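Local coordinates for uncharacterized protein (Agrobacterium tumefaciens, PDB 3D01) that is of unknown function but belongs to the YjgF-like family and probably assembles as a trimer, as its relatives do, at residues G49-E54 with S154-A159. Numbering follows the deposited sequence.
Sequences GQLPME and SVEIDA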
loop_
_atom_site.group_PDB
_atom_site.type_symbol
_atom_site.label_atom_id
_atom_site.label_comp_id
_atom_site.label_asym_id
_atom_site.label_seq_id
_atom_site.Cartn_x
_atom_site.Cartn_y
_atom_site.Cartn_z
ATOM N N GLY I 49 -0.321 9.830 2.055
ATOM C CA GLY I 49 0.020 9.644 3.448
ATOM C C GLY I 49 0.007 10.943 4.218
ATOM O O GLY I 49 0.647 11.912 3.819
ATOM N N GLN I 50 -0.735 10.941 5.315
ATOM C CA GLN I 50 -0.915 12.106 6.155
ATOM C C GLN I 50 -0.137 11.860 7.423
ATOM O O GLN I 50 -0.108 10.722 7.944
ATOM C CB GLN I 50 -2.400 12.312 6.484
ATOM C CG GLN I 50 -3.312 12.547 5.269
ATOM C CD GLN I 50 -2.851 13.683 4.396
ATOM O OE1 GLN I 50 -2.605 13.497 3.197
ATOM N NE2 GLN I 50 -2.773 14.882 4.973
ATOM N N LEU I 51 0.408 12.951 7.942
ATOM C CA LEU I 51 1.241 12.983 9.125
ATOM C C LEU I 51 0.416 13.591 10.249
ATOM O O LEU I 51 -0.676 14.118 9.988
ATOM C CB LEU I 51 2.488 13.822 8.832
ATOM C CG LEU I 51 3.283 13.421 7.582
ATOM C CD1 LEU I 51 4.510 14.362 7.371
ATOM C CD2 LEU I 51 3.729 11.951 7.676
ATOM N N PRO I 52 0.895 13.498 11.497
ATOM C CA PRO I 52 0.085 13.989 12.624
ATOM C C PRO I 52 0.167 15.507 12.810
ATOM O O PRO I 52 0.734 15.975 13.794
ATOM C CB PRO I 52 0.631 13.212 13.843
ATOM C CG PRO I 52 1.977 12.742 13.425
ATOM C CD PRO I 52 2.107 12.781 11.931
HETATM N N MSE I 53 -0.396 16.234 11.838
HETATM C CA MSE I 53 -0.336 17.698 11.772
HETATM C C MSE I 53 -1.419 18.313 12.636
HETATM O O MSE I 53 -2.596 17.972 12.506
HETATM C CB MSE I 53 -0.603 18.184 10.340
HETATM C CG MSE I 53 0.256 17.613 9.271
HETATM SE SE MSE I 53 2.100 18.004 9.718
HETATM C CE MSE I 53 1.948 19.949 9.751
ATOM N N GLU I 54 -1.013 19.244 13.494
ATOM C CA GLU I 54 -1.918 19.995 14.346
ATOM C C GLU I 54 -1.331 21.411 14.383
ATOM O O GLU I 54 -0.153 21.573 14.685
ATOM C CB GLU I 54 -1.969 19.388 15.755
ATOM C CG GLU I 54 -3.160 19.884 16.575
ATOM C CD GLU I 54 -3.366 19.148 17.895
ATOM O OE1 GLU I 54 -2.367 18.770 18.556
ATOM O OE2 GLU I 54 -4.545 18.987 18.302
ATOM N N SER I 154 5.745 10.176 14.040
ATOM C CA SER I 154 5.600 8.874 14.684
ATOM C C SER I 154 4.696 7.938 13.881
ATOM O O SER I 154 4.848 6.723 13.964
ATOM C CB SER I 154 5.101 9.008 16.130
ATOM O OG SER I 154 6.035 9.723 16.926
ATOM N N VAL I 155 3.745 8.519 13.131
ATOM C CA VAL I 155 2.770 7.757 12.369
ATOM C C VAL I 155 2.472 8.512 11.058
ATOM O O VAL I 155 2.486 9.760 11.020
ATOM C CB VAL I 155 1.414 7.564 13.154
ATOM C CG1 VAL I 155 0.411 6.679 12.326
ATOM C CG2 VAL I 155 1.656 7.073 14.595
ATOM N N GLU I 156 2.230 7.746 10.011
ATOM C CA GLU I 156 1.737 8.243 8.739
ATOM C C GLU I 156 0.668 7.252 8.237
ATOM O O GLU I 156 0.807 6.014 8.357
ATOM C CB GLU I 156 2.865 8.331 7.719
ATOM C CG GLU I 156 2.449 8.751 6.336
ATOM C CD GLU I 156 3.604 8.618 5.300
ATOM O OE1 GLU I 156 4.785 8.644 5.690
ATOM O OE2 GLU I 156 3.329 8.470 4.085
ATOM N N ILE I 157 -0.390 7.794 7.665
ATOM C CA ILE I 157 -1.545 6.959 7.310
ATOM C C ILE I 157 -2.105 7.469 5.999
ATOM O O ILE I 157 -2.386 8.661 5.871
ATOM C CB ILE I 157 -2.694 6.977 8.381
ATOM C CG1 ILE I 157 -2.221 6.640 9.812
ATOM C CG2 ILE I 157 -3.829 5.990 7.974
ATOM C CD1 ILE I 157 -3.381 6.502 10.848
ATOM N N ASP I 158 -2.231 6.563 5.026
ATOM C CA ASP I 158 -2.885 6.873 3.766
ATOM C C ASP I 158 -4.240 6.148 3.714
ATOM O O ASP I 158 -4.588 5.367 4.627
ATOM C CB ASP I 158 -1.974 6.609 2.555
ATOM C CG ASP I 158 -1.770 5.145 2.231
ATOM O OD1 ASP I 158 -2.573 4.255 2.624
ATOM O OD2 ASP I 158 -0.760 4.893 1.542
ATOM N N ALA I 159 -5.021 6.445 2.676
ATOM C CA ALA I 159 -6.378 5.916 2.617
ATOM C C ALA I 159 -6.886 5.800 1.187
ATOM O O ALA I 159 -6.465 6.530 0.304
ATOM C CB ALA I 159 -7.328 6.799 3.417
#
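Q50 and I157 form an antiparallel hydrogen-bonded pair, where strand 44-54 meets strand 155-163 in the mixed sheet of the YjgF/chorismate mutase-like fold. Q50 N donates to I157 O at 2.9 Å, from above the carbonyl plane. I157 N returns a bond to Q50 O at 3.0 Å, this time in the carbonyl plane. Q50 O also takes a CA-H...O contact from E156 CA at 3.2 Å.

Within these segments Q50-I157 is the one bridge. Beyond Q50 the strand is interrupted at L51 and P52; P52 is the centre of an inverse gamma turn, in which M53 N bonds to L51 O. P52 has its CB directed toward the partner strand, and its ring CD lies 3.2 Å from V155 O. That carbonyl is buried here with no hydrogen-bond partner in the model.

Next to the pair, L51 CD2 packs against the aliphatic part of E156, 3.7 Å from CG. E156 CG is anti to the backbone N (chi1 176°), and its chain runs on extended. The carboxylate thereby reaches G49, which has no side chain, with OE2 3.6 Å from G49 CA.

Further out, helices 70-91 and 118-133 pack on the face that carries Q50 and I157: N83 and Q87 touch Q50, and I84 and I122 touch I157. E156 and D158 also meet a second subunit. There E156 OE2 accepts a weak hydrogen bond from A143 N of the second subunit, and D158 OD2 forms a salt bridge with K104 NZ of the second subunit. D158 CB lies 3.7 Å from G49 N, while the carboxylate leads away from it.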